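Local coordinates for nucleoplasmin-like protein (Drosophila melanogaster, PDB 1NLQ), which binds core histones and acts as a pentamer- and decamer-forming chaperone in the ATP-facilitated assembly of approximately regularly spaced nucleosomal arrays, at residues K35-G40 with R73-D78; N49-N54 with P63-K68. One frame throughout, in Å; residues are numbered along the deposited sequence.

Contact 1: residues K35-G40 with R73-D78; sequences KQILLG and RAVNPD
Arg73 reaches the end of strand 31-39, bonding Leu39 O and, weakly (angle at the hydrogen 123°), Gly40 O. The bend at chi2 (57°) turns Arg73 CD toward Leu39 O; Arg73 NH1 hydrogen-bonds to Leu39 O at 2.9 Å. That oxygen lies in the guanidinium plane, although NH1 stands well above the carbonyl plane of Leu39. Leu39 CD2 lies over one guanidinium face, and NE forms a salt bridge to Glu71 of a neighbouring subunit. The ladder is antiparallel: Leu39 N to Arg73 O, then the hydrogen-bonded pair Ile37 and Val75. On one side of the sheet Ile37 CB meets Val75 CG2 at 3.7 Å; on the other, Leu38 CD1 rests 3.7 Å from Ala74 CB. Beyond Ile37 a classic beta bulge sets Lys35 and Gln36 opposite His100 of the adjoining strand 97-104, and Gln36 NE2 hydrogen-bonds to His100 ND1. The bend at chi2 (-67°) brings Lys35 CD beside Asp78; the extended remainder carries Lys35 NZ to a salt bridge 2.8 Å from Asp78 OD1, above the carboxylate plane. A second salt bridge joins this NZ to Asp78 of a neighbouring subunit. Charged groups at both ends of an apolar ladder thus tie the strand pairing to the pentamer interface.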
ATOM      1  N   LYS A  35      -4.676   9.353  -1.782  1.00 13.33           N
ATOM      2  CA  LYS A  35      -3.611   8.374  -1.620  1.00 13.33           C
ATOM      3  C   LYS A  35      -3.288   7.971  -0.198  1.00 13.33           C
ATOM      4  O   LYS A  35      -3.012   6.807   0.065  1.00 13.33           O
ATOM      5  CB  LYS A  35      -2.329   8.891  -2.274  1.00 17.08           C
ATOM      6  CG  LYS A  35      -2.391   9.018  -3.786  1.00 17.08           C
ATOM      7  CD  LYS A  35      -2.513   7.651  -4.422  1.00 17.08           C
ATOM      8  CE  LYS A  35      -2.302   7.696  -5.928  1.00 17.08           C
ATOM      9  NZ  LYS A  35      -2.272   6.319  -6.506  1.00 17.08           N
ATOM     10  N   GLN A  36      -3.305   8.935   0.709  1.00 13.30           N
ATOM     11  CA  GLN A  36      -2.949   8.668   2.093  1.00 13.30           C
ATOM     12  C   GLN A  36      -3.700   9.545   3.089  1.00 13.30           C
ATOM     13  O   GLN A  36      -3.983  10.711   2.826  1.00 13.30           O
ATOM     14  CB  GLN A  36      -1.425   8.861   2.250  1.00 15.70           C
ATOM     15  CG  GLN A  36      -0.887   8.808   3.671  1.00 15.70           C
ATOM     16  CD  GLN A  36       0.619   9.065   3.743  1.00 15.70           C
ATOM     17  OE1 GLN A  36       1.414   8.133   3.821  1.00 15.70           O
ATOM     18  NE2 GLN A  36       1.010  10.336   3.709  1.00 15.70           N
ATOM     19  N   ILE A  37      -4.055   8.948   4.224  1.00 13.21           N
ATOM     20  CA  ILE A  37      -4.724   9.656   5.310  1.00 13.21           C
ATOM     21  C   ILE A  37      -3.847   9.296   6.492  1.00 13.21           C
ATOM     22  O   ILE A  37      -3.744   8.134   6.881  1.00 13.21           O
ATOM     23  CB  ILE A  37      -6.180   9.188   5.505  1.00 14.13           C
ATOM     24  CG1 ILE A  37      -6.977   9.498   4.232  1.00 14.13           C
ATOM     25  CG2 ILE A  37      -6.810   9.933   6.677  1.00 14.13           C
ATOM     26  CD1 ILE A  37      -8.455   9.138   4.291  1.00 14.13           C
ATOM     27  N   LEU A  38      -3.210  10.319   7.045  1.00 15.15           N
ATOM     28  CA  LEU A  38      -2.235  10.167   8.108  1.00 15.15           C
ATOM     29  C   LEU A  38      -2.601  10.849   9.417  1.00 15.15           C
ATOM     30  O   LEU A  38      -3.080  11.982   9.417  1.00 15.15           O
ATOM     31  CB  LEU A  38      -0.913  10.723   7.573  1.00 15.45           C
ATOM     32  CG  LEU A  38       0.361  10.811   8.407  1.00 15.45           C
ATOM     33  CD1 LEU A  38       0.884   9.422   8.755  1.00 15.45           C
ATOM     34  CD2 LEU A  38       1.391  11.578   7.590  1.00 15.45           C
ATOM     35  N   LEU A  39      -2.362  10.148  10.525  1.00 13.91           N
ATOM     36  CA  LEU A  39      -2.657  10.671  11.853  1.00 13.91           C
ATOM     37  C   LEU A  39      -1.465  11.476  12.382  1.00 13.91           C
ATOM     38  O   LEU A  39      -0.335  11.004  12.373  1.00 13.91           O
ATOM     39  CB  LEU A  39      -2.964   9.514  12.805  1.00 14.26           C
ATOM     40  CG  LEU A  39      -3.375   9.902  14.234  1.00 14.26           C
ATOM     41  CD1 LEU A  39      -4.720  10.613  14.210  1.00 14.26           C
ATOM     42  CD2 LEU A  39      -3.456   8.649  15.096  1.00 14.26           C
ATOM     43  N   GLY A  40      -1.730  12.693  12.844  1.00 14.67           N
ATOM     44  CA  GLY A  40      -0.660  13.535  13.362  1.00 14.67           C
ATOM     45  C   GLY A  40       0.023  12.989  14.601  1.00 14.67           C
ATOM     46  O   GLY A  40      -0.587  12.279  15.400  1.00 14.67           O
ATOM     47  N   ARG A  73      -1.280   4.206  12.201  1.00 14.63           N
ATOM     48  CA  ARG A  73      -0.797   5.560  11.971  1.00 14.63           C
ATOM     49  C   ARG A  73      -1.299   6.141  10.656  1.00 14.63           C
ATOM     50  O   ARG A  73      -1.424   7.357  10.511  1.00 14.63           O
ATOM     51  CB  ARG A  73       0.741   5.550  11.993  1.00 15.12           C
ATOM     52  CG  ARG A  73       1.434   6.887  11.718  1.00 15.12           C
ATOM     53  CD  ARG A  73       0.998   7.981  12.680  1.00 15.12           C
ATOM     54  NE  ARG A  73       1.102   7.586  14.081  1.00 15.12           N
ATOM     55  CZ  ARG A  73       0.731   8.360  15.097  1.00 15.12           C
ATOM     56  NH1 ARG A  73       0.237   9.572  14.864  1.00 15.12           N
ATOM     57  NH2 ARG A  73       0.837   7.913  16.340  1.00 15.12           N
ATOM     58  N   ALA A  74      -1.603   5.271   9.703  1.00 14.55           N
ATOM     59  CA  ALA A  74      -2.057   5.742   8.407  1.00 14.55           C
ATOM     60  C   ALA A  74      -2.737   4.671   7.571  1.00 14.55           C
ATOM     61  O   ALA A  74      -2.573   3.479   7.807  1.00 14.55           O
ATOM     62  CB  ALA A  74      -0.859   6.305   7.623  1.00 17.74           C
ATOM     63  N   VAL A  75      -3.531   5.120   6.608  1.00 14.49           N
ATOM     64  CA  VAL A  75      -4.174   4.221   5.663  1.00 14.49           C
ATOM     65  C   VAL A  75      -3.894   4.790   4.271  1.00 14.49           C
ATOM     66  O   VAL A  75      -3.642   5.989   4.107  1.00 14.49           O
ATOM     67  CB  VAL A  75      -5.708   4.090   5.868  1.00 13.97           C
ATOM     68  CG1 VAL A  75      -6.004   3.356   7.168  1.00 13.97           C
ATOM     69  CG2 VAL A  75      -6.361   5.462   5.848  1.00 13.97           C
ATOM     70  N   ASN A  76      -3.910   3.918   3.275  1.00 15.10           N
ATOM     71  CA  ASN A  76      -3.650   4.314   1.896  1.00 15.10           C
ATOM     72  C   ASN A  76      -4.832   3.840   1.073  1.00 15.10           C
ATOM     73  O   ASN A  76      -4.775   2.807   0.418  1.00 15.10           O
ATOM     74  CB  ASN A  76      -2.360   3.657   1.415  1.00 24.81           C
ATOM     75  CG  ASN A  76      -1.147   4.134   2.189  1.00 24.81           C
ATOM     76  OD1 ASN A  76      -0.637   5.225   1.949  1.00 24.81           O
ATOM     77  ND2 ASN A  76      -0.693   3.329   3.142  1.00 24.81           N
ATOM     78  N   PRO A  77      -5.929   4.601   1.097  1.00 15.76           N
ATOM     79  CA  PRO A  77      -7.138   4.238   0.353  1.00 15.76           C
ATOM     80  C   PRO A  77      -6.948   4.049  -1.147  1.00 15.76           C
ATOM     81  O   PRO A  77      -7.368   3.038  -1.721  1.00 15.76           O
ATOM     82  CB  PRO A  77      -8.093   5.395   0.658  1.00 14.99           C
ATOM     83  CG  PRO A  77      -7.614   5.909   1.988  1.00 14.99           C
ATOM     84  CD  PRO A  77      -6.117   5.875   1.814  1.00 14.99           C
ATOM     85  N   ASP A  78      -6.300   5.027  -1.775  1.00 15.19           N
ATOM     86  CA  ASP A  78      -6.083   5.028  -3.215  1.00 15.19           C
ATOM     87  C   ASP A  78      -7.442   4.986  -3.896  1.00 15.19           C
ATOM     88  O   ASP A  78      -7.645   4.276  -4.877  1.00 15.19           O
ATOM     89  CB  ASP A  78      -5.228   3.838  -3.675  1.00 19.22           C
ATOM     90  CG  ASP A  78      -4.768   3.981  -5.126  1.00 19.22           C
ATOM     91  OD1 ASP A  78      -4.675   5.135  -5.602  1.00 19.22           O
ATOM     92  OD2 ASP A  78      -4.496   2.957  -5.799  1.00 19.22           O
TER

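Contact 2: residues N49-N54 with P63-K68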
ATOM      1  N   ASN A  49      -9.623   7.959  15.591  1.00 16.68           N
ATOM      2  CA  ASN A  49      -9.839   9.120  14.743  1.00 16.68           C
ATOM      3  C   ASN A  49     -10.443   8.556  13.475  1.00 16.68           C
ATOM      4  O   ASN A  49      -9.830   7.731  12.805  1.00 16.68           O
ATOM      5  CB  ASN A  49      -8.517   9.828  14.454  1.00 16.12           C
ATOM      6  CG  ASN A  49      -8.171  10.856  15.513  1.00 16.12           C
ATOM      7  OD1 ASN A  49      -8.366  12.055  15.314  1.00 16.12           O
ATOM      8  ND2 ASN A  49      -7.673  10.389  16.649  1.00 16.12           N
ATOM      9  N   VAL A  50     -11.653   8.998  13.159  1.00 15.38           N
ATOM     10  CA  VAL A  50     -12.366   8.499  11.996  1.00 15.38           C
ATOM     11  C   VAL A  50     -12.736   9.605  11.025  1.00 15.38           C
ATOM     12  O   VAL A  50     -13.327  10.611  11.415  1.00 15.38           O
ATOM     13  CB  VAL A  50     -13.660   7.764  12.435  1.00 15.90           C
ATOM     14  CG1 VAL A  50     -14.401   7.212  11.225  1.00 15.90           C
ATOM     15  CG2 VAL A  50     -13.298   6.649  13.401  1.00 15.90           C
ATOM     16  N   VAL A  51     -12.374   9.409   9.762  1.00 15.60           N
ATOM     17  CA  VAL A  51     -12.678  10.366   8.708  1.00 15.60           C
ATOM     18  C   VAL A  51     -13.778   9.756   7.855  1.00 15.60           C
ATOM     19  O   VAL A  51     -13.679   8.613   7.427  1.00 15.60           O
ATOM     20  CB  VAL A  51     -11.454  10.645   7.812  1.00 17.63           C
ATOM     21  CG1 VAL A  51     -11.832  11.594   6.683  1.00 17.63           C
ATOM     22  CG2 VAL A  51     -10.325  11.233   8.639  1.00 17.63           C
ATOM     23  N   GLU A  52     -14.836  10.517   7.631  1.00 17.22           N
ATOM     24  CA  GLU A  52     -15.950  10.041   6.832  1.00 17.22           C
ATOM     25  C   GLU A  52     -15.993  10.834   5.542  1.00 17.22           C
ATOM     26  O   GLU A  52     -15.800  12.049   5.552  1.00 17.22           O
ATOM     27  CB  GLU A  52     -17.253  10.248   7.592  1.00 25.61           C
ATOM     28  CG  GLU A  52     -18.484   9.867   6.801  1.00 25.61           C
ATOM     29  CD  GLU A  52     -19.728  10.510   7.358  1.00 25.61           C
ATOM     30  OE1 GLU A  52     -20.172  10.122   8.458  1.00 25.61           O
ATOM     31  OE2 GLU A  52     -20.251  11.419   6.684  1.00 25.61           O
ATOM     32  N   VAL A  53     -16.231  10.155   4.427  1.00 17.29           N
ATOM     33  CA  VAL A  53     -16.307  10.844   3.152  1.00 17.29           C
ATOM     34  C   VAL A  53     -17.777  10.945   2.760  1.00 17.29           C
ATOM     35  O   VAL A  53     -18.561  10.031   3.011  1.00 17.29           O
ATOM     36  CB  VAL A  53     -15.497  10.105   2.039  1.00 18.22           C
ATOM     37  CG1 VAL A  53     -16.141   8.778   1.694  1.00 18.22           C
ATOM     38  CG2 VAL A  53     -15.417  10.975   0.796  1.00 18.22           C
ATOM     39  N   ASN A  54     -18.145  12.080   2.171  1.00 21.35           N
ATOM     40  CA  ASN A  54     -19.519  12.311   1.750  1.00 21.35           C
ATOM     41  C   ASN A  54     -19.593  12.787   0.311  1.00 21.35           C
ATOM     42  O   ASN A  54     -18.902  13.720  -0.080  1.00 21.35           O
ATOM     43  CB  ASN A  54     -20.188  13.371   2.626  1.00 22.76           C
ATOM     44  CG  ASN A  54     -20.293  12.954   4.070  1.00 22.76           C
ATOM     45  OD1 ASN A  54     -19.354  13.131   4.858  1.00 22.76           O
ATOM     46  ND2 ASN A  54     -21.433  12.378   4.431  1.00 22.76           N
ATOM     47  N   PRO A  63     -17.126   5.935   6.428  1.00 15.45           N
ATOM     48  CA  PRO A  63     -15.776   6.229   6.929  1.00 15.45           C
ATOM     49  C   PRO A  63     -14.743   5.697   5.927  1.00 15.45           C
ATOM     50  O   PRO A  63     -14.906   4.592   5.402  1.00 15.45           O
ATOM     51  CB  PRO A  63     -15.726   5.463   8.252  1.00 15.75           C
ATOM     52  CG  PRO A  63     -17.162   5.471   8.708  1.00 15.75           C
ATOM     53  CD  PRO A  63     -17.902   5.171   7.422  1.00 15.75           C
ATOM     54  N   ILE A  64     -13.697   6.475   5.644  1.00 13.43           N
ATOM     55  CA  ILE A  64     -12.668   6.017   4.716  1.00 13.43           C
ATOM     56  C   ILE A  64     -11.338   5.846   5.424  1.00 13.43           C
ATOM     57  O   ILE A  64     -10.348   5.412   4.830  1.00 13.43           O
ATOM     58  CB  ILE A  64     -12.484   6.963   3.506  1.00 21.32           C
ATOM     59  CG1 ILE A  64     -12.182   8.390   3.967  1.00 21.32           C
ATOM     60  CG2 ILE A  64     -13.710   6.885   2.615  1.00 21.32           C
ATOM     61  CD1 ILE A  64     -11.801   9.296   2.799  1.00 21.32           C
ATOM     62  N   ALA A  65     -11.328   6.181   6.706  1.00 13.21           N
ATOM     63  CA  ALA A  65     -10.132   6.048   7.520  1.00 13.21           C
ATOM     64  C   ALA A  65     -10.481   5.870   8.995  1.00 13.21           C
ATOM     65  O   ALA A  65     -11.330   6.576   9.530  1.00 13.21           O
ATOM     66  CB  ALA A  65      -9.236   7.288   7.344  1.00 13.38           C
ATOM     67  N   VAL A  66      -9.844   4.898   9.633  1.00 13.41           N
ATOM     68  CA  VAL A  66     -10.004   4.653  11.061  1.00 13.41           C
ATOM     69  C   VAL A  66      -8.556   4.570  11.521  1.00 13.41           C
ATOM     70  O   VAL A  66      -7.845   3.630  11.164  1.00 13.41           O
ATOM     71  CB  VAL A  66     -10.714   3.317  11.364  1.00 14.58           C
ATOM     72  CG1 VAL A  66     -10.701   3.055  12.884  1.00 14.58           C
ATOM     73  CG2 VAL A  66     -12.146   3.371  10.871  1.00 14.58           C
ATOM     74  N   LEU A  67      -8.117   5.568  12.283  1.00 15.23           N
ATOM     75  CA  LEU A  67      -6.742   5.631  12.763  1.00 15.23           C
ATOM     76  C   LEU A  67      -6.699   5.690  14.287  1.00 15.23           C
ATOM     77  O   LEU A  67      -7.665   6.092  14.934  1.00 15.23           O
ATOM     78  CB  LEU A  67      -6.053   6.878  12.202  1.00 16.74           C
ATOM     79  CG  LEU A  67      -6.133   7.108  10.688  1.00 16.74           C
ATOM     80  CD1 LEU A  67      -5.665   8.511  10.362  1.00 16.74           C
ATOM     81  CD2 LEU A  67      -5.301   6.070   9.955  1.00 16.74           C
ATOM     82  N   LYS A  68      -5.574   5.276  14.857  1.00 16.07           N
ATOM     83  CA  LYS A  68      -5.404   5.312  16.305  1.00 16.07           C
ATOM     84  C   LYS A  68      -3.930   5.190  16.662  1.00 16.07           C
ATOM     85  O   LYS A  68      -3.274   4.221  16.293  1.00 16.07           O
ATOM     86  CB  LYS A  68      -6.202   4.185  16.973  1.00 24.00           C
ATOM     87  CG  LYS A  68      -6.141   4.240  18.508  1.00 24.00           C
ATOM     88  CD  LYS A  68      -7.144   3.312  19.192  1.00 24.00           C
ATOM     89  CE  LYS A  68      -6.854   1.849  18.936  1.00 24.00           C
ATOM     90  NZ  LYS A  68      -7.635   0.974  19.872  1.00 24.00           N
TER
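Ile64 packs against Val53 where the hairpin of strands 48-55 and 60-68 is distorted by a classic beta bulge. Followed outward, Ile64 CB carries CG1 between the backbone N and the carbonyl carbon (chi1 56°), where Ile64 CG1 lies 3.8 Å from Val51 O. Ile64 CG2 meets Val53 CG1 at 3.2 Å, a tight spot whose exact distance is doubtful. Ile64 CD1, at the tip, comes 3.9 Å from Val53 CB, and the two side chains cross at about a right angle. The bulge places Ile64 and Ala65 together opposite Val51: Ile64 N gives Val51 O a bond of 2.8 Å, whereas the one from Ala65 N is long and weak at 3.5 Å. Farther along, Asn49 and Leu67 exchange two bonds. On one side of the sheet Val50 CG1 lies 3.7 Å from Pro63 CB, both side chains pointing the same way; there Val50 packs on Ala41 and Pro63 on Tyr98, both of a neighbouring subunit. On the opposite side Val51 CB faces Ala65 CB at 4.1 Å. Mostly apolar side chains therefore face the sandwich interior and the next subunit, and the buried inner Asn49 is satisfied, its OD1 accepting from Gly95 N.

Contacts 1 and 2 are both buried antiparallel ladders of the N-terminal core domain, but they belong to the two opposed four-stranded sheets of the nucleoplasmin fold. Contact 1 pairs strands distant in sequence, contact 2 the arms of a hairpin. Their inner sides meet: Ile37 CG2 lies 3.7 Å from Ala65 CB, and Leu67 CD2 lies 3.6 Å from Ala74 CA, which closes the apolar core between the sheets. The chemistry diverges at the pentamer interface. In 35-40 with 73-78, salt bridges to neighbouring subunits accompany the packing; in 49-54 with 63-68, apolar packing predominates, with Ile64 O accepting a hydrogen bond from Gln36 of a neighbouring subunit.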